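Local coordinates for protein predicted phosphatase, HAD family (Clostridium acetobutylicum, PDB 3MC1) that is predicted to be a phosphatase of the haloacid dehalogenase superfamily, probably hydrolysing phosphate esters, although its substrate is not established, at residues 83-88 with 121-126; 104-109 with 129-134. One frame throughout, in Å; residues are numbered along the deposited sequence.

Contact 1. Residues 83-88 with 121-126; sequences FENKVY and EHFKLA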
ATOM      1  N   PHE A  83       8.854  -6.622 -10.453  1.00 18.69           N
ATOM      2  CA  PHE A  83       8.667  -6.256 -11.855  1.00 19.29           C
ATOM      3  C   PHE A  83       7.394  -6.839 -12.468  1.00 18.01           C
ATOM      4  O   PHE A  83       6.911  -6.337 -13.476  1.00 17.88           O
ATOM      5  CB  PHE A  83       9.895  -6.685 -12.675  1.00 20.01           C
ATOM      6  CG  PHE A  83      11.189  -6.088 -12.181  1.00 23.24           C
ATOM      7  CD1 PHE A  83      11.379  -4.709 -12.176  1.00 23.10           C
ATOM      8  CD2 PHE A  83      12.212  -6.903 -11.698  1.00 21.98           C
ATOM      9  CE1 PHE A  83      12.567  -4.148 -11.698  1.00 22.78           C
ATOM     10  CE2 PHE A  83      13.402  -6.353 -11.219  1.00 23.81           C
ATOM     11  CZ  PHE A  83      13.580  -4.971 -11.218  1.00 24.58           C
ATOM     12  N   GLU A  84       6.866  -7.903 -11.871  1.00 17.20           N
ATOM     13  CA  GLU A  84       5.624  -8.526 -12.338  1.00 17.81           C
ATOM     14  C   GLU A  84       4.592  -7.639 -11.660  1.00 16.74           C
ATOM     15  O   GLU A  84       3.900  -8.022 -10.714  1.00 14.74           O
ATOM     16  CB  GLU A  84       5.573  -9.976 -11.854  1.00 16.75           C
ATOM     17  CG  GLU A  84       6.806 -10.760 -12.318  1.00 18.51           C
ATOM     18  CD  GLU A  84       6.762 -12.238 -11.969  1.00 21.42           C
ATOM     19  OE1 GLU A  84       6.646 -12.569 -10.772  1.00 19.44           O
ATOM     20  OE2 GLU A  84       6.852 -13.069 -12.898  1.00 23.79           O
ATOM     21  N   ASN A  85       4.518  -6.432 -12.201  1.00 19.32           N
ATOM     22  CA  ASN A  85       3.725  -5.345 -11.664  1.00 16.90           C
ATOM     23  C   ASN A  85       3.179  -4.499 -12.818  1.00 20.30           C
ATOM     24  O   ASN A  85       3.638  -4.615 -13.957  1.00 18.40           O
ATOM     25  CB  ASN A  85       4.686  -4.498 -10.843  1.00 14.78           C
ATOM     26  CG  ASN A  85       4.050  -3.841  -9.664  1.00 13.17           C
ATOM     27  OD1 ASN A  85       2.860  -3.554  -9.654  1.00 13.38           O
ATOM     28  ND2 ASN A  85       4.868  -3.571  -8.648  1.00 15.04           N
ATOM     29  N   LYS A  86       2.216  -3.635 -12.507  1.00 21.10           N
ATOM     30  CA  LYS A  86       1.610  -2.741 -13.494  1.00 22.43           C
ATOM     31  C   LYS A  86       1.039  -1.547 -12.752  1.00 21.46           C
ATOM     32  O   LYS A  86       0.628  -1.671 -11.605  1.00 21.44           O
ATOM     33  CB  LYS A  86       0.456  -3.433 -14.237  1.00 26.04           C
ATOM     34  CG  LYS A  86       0.851  -4.604 -15.117  1.00 31.90           C
ATOM     35  CD  LYS A  86      -0.378  -5.327 -15.691  1.00 36.14           C
ATOM     36  CE  LYS A  86      -1.251  -5.924 -14.589  1.00 40.22           C
ATOM     37  NZ  LYS A  86      -2.341  -6.792 -15.129  1.00 40.69           N
ATOM     38  N   VAL A  87       1.021  -0.389 -13.402  1.00 21.27           N
ATOM     39  CA  VAL A  87       0.444   0.811 -12.798  1.00 20.10           C
ATOM     40  C   VAL A  87      -1.023   0.813 -13.219  1.00 19.39           C
ATOM     41  O   VAL A  87      -1.327   0.515 -14.375  1.00 19.94           O
ATOM     42  CB  VAL A  87       1.132   2.089 -13.323  1.00 19.38           C
ATOM     43  CG1 VAL A  87       0.404   3.325 -12.818  1.00 20.45           C
ATOM     44  CG2 VAL A  87       2.578   2.116 -12.862  1.00 19.90           C
ATOM     45  N   TYR A  88      -1.936   1.115 -12.295  1.00 16.78           N
ATOM     46  CA  TYR A  88      -3.355   1.135 -12.638  1.00 16.71           C
ATOM     47  C   TYR A  88      -3.605   2.230 -13.666  1.00 17.58           C
ATOM     48  O   TYR A  88      -2.996   3.300 -13.593  1.00 16.84           O
ATOM     49  CB  TYR A  88      -4.224   1.402 -11.399  1.00 15.37           C
ATOM     50  CG  TYR A  88      -4.391   0.224 -10.459  1.00 14.95           C
ATOM     51  CD1 TYR A  88      -5.189  -0.869 -10.804  1.00 13.43           C
ATOM     52  CD2 TYR A  88      -3.755   0.208  -9.217  1.00 11.93           C
ATOM     53  CE1 TYR A  88      -5.348  -1.949  -9.929  1.00 15.63           C
ATOM     54  CE2 TYR A  88      -3.908  -0.859  -8.343  1.00 13.15           C
ATOM     55  CZ  TYR A  88      -4.698  -1.934  -8.700  1.00 13.58           C
ATOM     56  OH  TYR A  88      -4.807  -3.002  -7.833  1.00 14.54           O
ATOM     57  N   GLU A 121      10.322   4.285  -9.221  1.00 18.39           N
ATOM     58  CA  GLU A 121      11.287   4.838 -10.161  1.00 19.65           C
ATOM     59  C   GLU A 121      11.225   4.001 -11.435  1.00 20.49           C
ATOM     60  O   GLU A 121      11.259   4.533 -12.549  1.00 18.84           O
ATOM     61  CB  GLU A 121      12.695   4.811  -9.569  1.00 18.64           C
ATOM     62  CG  GLU A 121      12.806   5.565  -8.259  1.00 25.20           C
ATOM     63  CD  GLU A 121      14.235   5.684  -7.766  1.00 26.82           C
ATOM     64  OE1 GLU A 121      15.057   4.803  -8.099  1.00 30.85           O
ATOM     65  OE2 GLU A 121      14.531   6.650  -7.036  1.00 25.00           O
ATOM     66  N   HIS A 122      11.117   2.684 -11.268  1.00 20.74           N
ATOM     67  CA  HIS A 122      11.027   1.780 -12.411  1.00 19.34           C
ATOM     68  C   HIS A 122       9.847   2.180 -13.292  1.00 19.79           C
ATOM     69  O   HIS A 122       9.931   2.152 -14.520  1.00 20.24           O
ATOM     70  CB  HIS A 122      10.825   0.336 -11.931  1.00 21.52           C
ATOM     71  CG  HIS A 122      10.648  -0.654 -13.043  1.00 21.72           C
ATOM     72  ND1 HIS A 122      11.687  -1.055 -13.858  1.00 24.04           N
ATOM     73  CD2 HIS A 122       9.550  -1.306 -13.488  1.00 21.88           C
ATOM     74  CE1 HIS A 122      11.235  -1.911 -14.755  1.00 23.25           C
ATOM     75  NE2 HIS A 122       9.940  -2.082 -14.554  1.00 24.62           N
ATOM     76  N   PHE A 123       8.743   2.555 -12.657  1.00 18.65           N
ATOM     77  CA  PHE A 123       7.550   2.945 -13.391  1.00 17.37           C
ATOM     78  C   PHE A 123       7.505   4.426 -13.767  1.00 18.22           C
ATOM     79  O   PHE A 123       6.530   4.892 -14.353  1.00 18.22           O
ATOM     80  CB  PHE A 123       6.302   2.530 -12.604  1.00 18.97           C
ATOM     81  CG  PHE A 123       6.022   1.048 -12.670  1.00 22.32           C
ATOM     82  CD1 PHE A 123       5.717   0.440 -13.887  1.00 21.80           C
ATOM     83  CD2 PHE A 123       6.101   0.251 -11.530  1.00 25.72           C
ATOM     84  CE1 PHE A 123       5.498  -0.936 -13.974  1.00 26.34           C
ATOM     85  CE2 PHE A 123       5.882  -1.132 -11.607  1.00 26.08           C
ATOM     86  CZ  PHE A 123       5.581  -1.724 -12.833  1.00 25.80           C
ATOM     87  N   LYS A 124       8.572   5.149 -13.432  1.00 17.40           N
ATOM     88  CA  LYS A 124       8.706   6.570 -13.761  1.00 18.69           C
ATOM     89  C   LYS A 124       7.679   7.490 -13.099  1.00 17.90           C
ATOM     90  O   LYS A 124       7.271   8.501 -13.678  1.00 19.26           O
ATOM     91  CB  LYS A 124       8.652   6.730 -15.279  1.00 19.93           C
ATOM     92  CG  LYS A 124       9.651   5.824 -16.000  1.00 23.15           C
ATOM     93  CD  LYS A 124       9.436   5.821 -17.491  1.00 28.43           C
ATOM     94  CE  LYS A 124      10.356   4.817 -18.184  1.00 30.89           C
ATOM     95  NZ  LYS A 124      10.262   4.936 -19.669  1.00 34.06           N
ATOM     96  N   LEU A 125       7.276   7.152 -11.881  1.00 17.00           N
ATOM     97  CA  LEU A 125       6.297   7.957 -11.149  1.00 15.29           C
ATOM     98  C   LEU A 125       6.929   8.560  -9.902  1.00 14.76           C
ATOM     99  O   LEU A 125       6.301   9.352  -9.207  1.00 14.17           O
ATOM    100  CB  LEU A 125       5.107   7.083 -10.716  1.00 12.81           C
ATOM    101  CG  LEU A 125       4.318   6.279 -11.757  1.00 15.37           C
ATOM    102  CD1 LEU A 125       3.244   5.469 -11.047  1.00 14.51           C
ATOM    103  CD2 LEU A 125       3.685   7.207 -12.791  1.00 15.42           C
ATOM    104  N   ALA A 126       8.179   8.199  -9.626  1.00 13.26           N
ATOM    105  CA  ALA A 126       8.847   8.664  -8.411  1.00 14.27           C
ATOM    106  C   ALA A 126       8.876  10.168  -8.138  1.00 14.39           C
ATOM    107  O   ALA A 126       8.691  10.599  -7.003  1.00 15.20           O
ATOM    108  CB  ALA A 126      10.269   8.108  -8.361  1.00 16.07           C
TER
HETATM  109  O   HOH W   1       7.445  -4.221 -14.920  1.00 29.87           O
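H122 has CG anti to the backbone N (chi1 177°) and F83 has CG anti to its carbonyl carbon (chi1 -58°), and the two rings meet edge to face. The edge of F83 comes down on the imidazole, with CD1 over its centre and 3.8 Å from H122 CE1; the ring planes stand 63° apart. A water donates to F83 O and shares a weak hydrogen bond with H122 NE2. Helix 113-122 ends here in a Schellman motif, K124 leaving helical geometry with positive phi, and the turn sets F123 against the linker that runs from helix 63-81 to helix 91-101 in this haloacid dehalogenase-like fold. N85 CB lies at the edge of the F123 ring, 3.5 Å from CZ. The N85 amide is nearly perpendicular to that ring; OD1 accepts the N-H of K86 in a bent bond, while ND2 is held by M82 O, so each end of this buried amide has a hydrogen-bonding partner. Farther along, V87 CG2 approaches F123 CG at 3.6 Å, the two side chains running alongside in opposite senses. V87 also meets L125 tip to tip, with CG2 3.9 Å from L125 CD1.

Contact 2. Residues 104-109 with 129-134; sequences HLVVAT and FDAIVG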
ATOM      1  N   HIS A 104       0.703  18.222  -2.398  1.00 20.68           N
ATOM      2  CA  HIS A 104       2.004  17.607  -2.143  1.00 20.14           C
ATOM      3  C   HIS A 104       1.636  16.133  -1.982  1.00 19.67           C
ATOM      4  O   HIS A 104       0.792  15.798  -1.145  1.00 16.39           O
ATOM      5  CB  HIS A 104       2.630  18.129  -0.851  1.00 22.77           C
ATOM      6  CG  HIS A 104       3.173  19.519  -0.960  1.00 29.55           C
ATOM      7  ND1 HIS A 104       2.363  20.632  -1.043  1.00 32.43           N
ATOM      8  CD2 HIS A 104       4.446  19.976  -1.026  1.00 29.23           C
ATOM      9  CE1 HIS A 104       3.114  21.713  -1.157  1.00 31.75           C
ATOM     10  NE2 HIS A 104       4.382  21.342  -1.149  1.00 32.81           N
ATOM     11  N   LEU A 105       2.253  15.262  -2.780  1.00 17.72           N
ATOM     12  CA  LEU A 105       1.930  13.835  -2.751  1.00 15.18           C
ATOM     13  C   LEU A 105       2.966  13.015  -1.999  1.00 14.19           C
ATOM     14  O   LEU A 105       4.165  13.237  -2.153  1.00 13.05           O
ATOM     15  CB  LEU A 105       1.774  13.307  -4.189  1.00 14.31           C
ATOM     16  CG  LEU A 105       0.916  14.168  -5.138  1.00 13.24           C
ATOM     17  CD1 LEU A 105       0.819  13.520  -6.529  1.00  9.96           C
ATOM     18  CD2 LEU A 105      -0.471  14.348  -4.553  1.00 13.64           C
ATOM     19  N   VAL A 106       2.492  12.059  -1.196  1.00 12.52           N
ATOM     20  CA  VAL A 106       3.376  11.216  -0.394  1.00 11.59           C
ATOM     21  C   VAL A 106       2.940   9.753  -0.445  1.00 11.63           C
ATOM     22  O   VAL A 106       1.752   9.456  -0.500  1.00  8.22           O
ATOM     23  CB  VAL A 106       3.357  11.667   1.108  1.00 12.50           C
ATOM     24  CG1 VAL A 106       4.292  10.793   1.948  1.00 13.65           C
ATOM     25  CG2 VAL A 106       3.781  13.140   1.226  1.00 14.54           C
ATOM     26  N   VAL A 107       3.902   8.834  -0.452  1.00 12.70           N
ATOM     27  CA  VAL A 107       3.547   7.423  -0.424  1.00 12.61           C
ATOM     28  C   VAL A 107       3.780   6.974   1.017  1.00 13.68           C
ATOM     29  O   VAL A 107       4.840   7.215   1.590  1.00 13.78           O
ATOM     30  CB  VAL A 107       4.426   6.551  -1.359  1.00 13.01           C
ATOM     31  CG1 VAL A 107       4.147   5.064  -1.084  1.00 12.86           C
ATOM     32  CG2 VAL A 107       4.123   6.867  -2.817  1.00 14.72           C
ATOM     33  N   ALA A 108       2.771   6.342   1.600  1.00 13.87           N
ATOM     34  CA  ALA A 108       2.853   5.831   2.961  1.00 14.41           C
ATOM     35  C   ALA A 108       2.426   4.375   2.816  1.00 13.31           C
ATOM     36  O   ALA A 108       1.244   4.086   2.632  1.00 13.28           O
ATOM     37  CB  ALA A 108       1.894   6.588   3.870  1.00 12.81           C
ATOM     38  N   THR A 109       3.389   3.462   2.900  1.00 12.32           N
ATOM     39  CA  THR A 109       3.099   2.049   2.699  1.00 11.96           C
ATOM     40  C   THR A 109       3.793   1.092   3.667  1.00 12.79           C
ATOM     41  O   THR A 109       4.841   1.414   4.226  1.00 10.42           O
ATOM     42  CB  THR A 109       3.488   1.652   1.248  1.00 12.71           C
ATOM     43  OG1 THR A 109       3.244   0.260   1.036  1.00 12.11           O
ATOM     44  CG2 THR A 109       4.968   1.946   0.988  1.00 10.26           C
ATOM     45  N   PHE A 129       6.176  12.437  -6.286  1.00 13.29           N
ATOM     46  CA  PHE A 129       6.094  12.398  -4.828  1.00 14.43           C
ATOM     47  C   PHE A 129       7.127  13.201  -4.073  1.00 14.99           C
ATOM     48  O   PHE A 129       8.289  13.263  -4.466  1.00 16.21           O
ATOM     49  CB  PHE A 129       6.155  10.932  -4.366  1.00 12.54           C
ATOM     50  CG  PHE A 129       5.039  10.090  -4.918  1.00 13.76           C
ATOM     51  CD1 PHE A 129       3.761  10.151  -4.353  1.00 13.09           C
ATOM     52  CD2 PHE A 129       5.233   9.320  -6.068  1.00 10.49           C
ATOM     53  CE1 PHE A 129       2.691   9.463  -4.928  1.00 10.33           C
ATOM     54  CE2 PHE A 129       4.170   8.633  -6.649  1.00 12.25           C
ATOM     55  CZ  PHE A 129       2.896   8.706  -6.078  1.00 10.70           C
ATOM     56  N   ASP A 130       6.678  13.810  -2.978  1.00 16.02           N
ATOM     57  CA  ASP A 130       7.527  14.589  -2.088  1.00 16.05           C
ATOM     58  C   ASP A 130       8.348  13.622  -1.239  1.00 16.71           C
ATOM     59  O   ASP A 130       9.449  13.944  -0.798  1.00 15.91           O
ATOM     60  CB  ASP A 130       6.667  15.449  -1.166  1.00 19.54           C
ATOM     61  CG  ASP A 130       6.276  16.769  -1.794  1.00 20.77           C
ATOM     62  OD1 ASP A 130       6.182  16.843  -3.037  1.00 21.39           O
ATOM     63  OD2 ASP A 130       6.048  17.727  -1.036  1.00 21.80           O
ATOM     64  N   ALA A 131       7.794  12.442  -0.989  1.00 15.70           N
ATOM     65  CA  ALA A 131       8.498  11.435  -0.207  1.00 14.77           C
ATOM     66  C   ALA A 131       7.842  10.079  -0.421  1.00 14.61           C
ATOM     67  O   ALA A 131       6.662   9.996  -0.748  1.00 12.92           O
ATOM     68  CB  ALA A 131       8.475  11.805   1.278  1.00 14.60           C
ATOM     69  N   ILE A 132       8.626   9.020  -0.256  1.00 15.31           N
ATOM     70  CA  ILE A 132       8.132   7.656  -0.401  1.00 14.60           C
ATOM     71  C   ILE A 132       8.542   7.003   0.904  1.00 15.03           C
ATOM     72  O   ILE A 132       9.703   6.659   1.101  1.00 18.37           O
ATOM     73  CB  ILE A 132       8.789   6.952  -1.618  1.00 14.61           C
ATOM     74  CG1 ILE A 132       8.299   7.622  -2.906  1.00 13.43           C
ATOM     75  CG2 ILE A 132       8.443   5.466  -1.623  1.00 13.08           C
ATOM     76  CD1 ILE A 132       9.065   7.224  -4.154  1.00 11.98           C
ATOM     77  N   VAL A 133       7.583   6.858   1.808  1.00 14.33           N
ATOM     78  CA  VAL A 133       7.849   6.306   3.123  1.00 14.13           C
ATOM     79  C   VAL A 133       7.292   4.899   3.284  1.00 14.36           C
ATOM     80  O   VAL A 133       6.079   4.695   3.331  1.00 12.51           O
ATOM     81  CB  VAL A 133       7.250   7.220   4.214  1.00 12.56           C
ATOM     82  CG1 VAL A 133       7.769   6.809   5.586  1.00 12.26           C
ATOM     83  CG2 VAL A 133       7.608   8.688   3.907  1.00 13.47           C
ATOM     84  N   GLY A 134       8.196   3.933   3.371  1.00 13.90           N
ATOM     85  CA  GLY A 134       7.785   2.554   3.528  1.00 13.74           C
ATOM     86  C   GLY A 134       8.301   1.978   4.824  1.00 14.61           C
ATOM     87  O   GLY A 134       8.779   2.702   5.700  1.00 15.46           O
TER
HETATM   88  O   HOH W   2       4.429  16.000  -4.503  1.00 17.64           O
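L105 O accepts the N-H of D130 in a 2.7 Å bond from D130 N, nearly straight and aligned with the carbonyl, and three more backbone bonds carry the pairing toward the C-terminal ends of the strands. V107 uses both its polar backbone atoms: its N donates to A131 O at 3.0 Å and its O accepts from V133 N at 2.8 Å. V133 O then takes the N-H of T109. CA-H...O contacts run beside these bonds, among them A108 CA to V133 O and G134 CA to T109 O. Near the start of the pairing, a water accepts from L105 N; its approach to D130 OD1 is implausibly short, so a bridge to the carboxylate is doubtful.

Side-chain packing centres on V107 and the F129 ring, with I132 beside V107 on the same face of the sheet. F129 has CG anti to its carbonyl carbon (chi1 -60°), and its ring receives V107 CG2 over one face in a CH-pi contact, 3.7 Å from the centroid. L105 CB also touches that ring, 3.7 Å from F129 CD1. Helices 91-101 and 113-122 cover this layer through L95 and L120. On the other face V106, A131 and V133 pack more loosely together beneath helix 144-155.

At the far end T109 OG1 bonds to K111 N and to D10 OD1, D10 being a ligand of the bound sodium ion. Strand 104-109, helix 113-122 and strand 131-135 form a parallel beta-alpha-beta unit of the Rossmann-like haloacid dehalogenase core, with the T109 end of strand 104-109 close to the metal site.

In the fold
Helix 113-122 connects the two contacts: it follows strand 104-109 and leads, through segment 121-126, where the helix ends, to strand 131-135, so the contacts interleave along the chain with centres about 15 Å apart. Contact 2 is the more deeply buried and joins strand 131-135, one of the two edge strands, to the parallel sheet by regular backbone hydrogen bonding. Contact 1, nearer the surface, has no direct hydrogen bond between its segments and relies on aromatic and aliphatic packing, buried at N85 and L125 but exposed around F83 and H122. The pair illustrates how a sheet edge is built from backbone bonds while a helix end meets a linker through side chains.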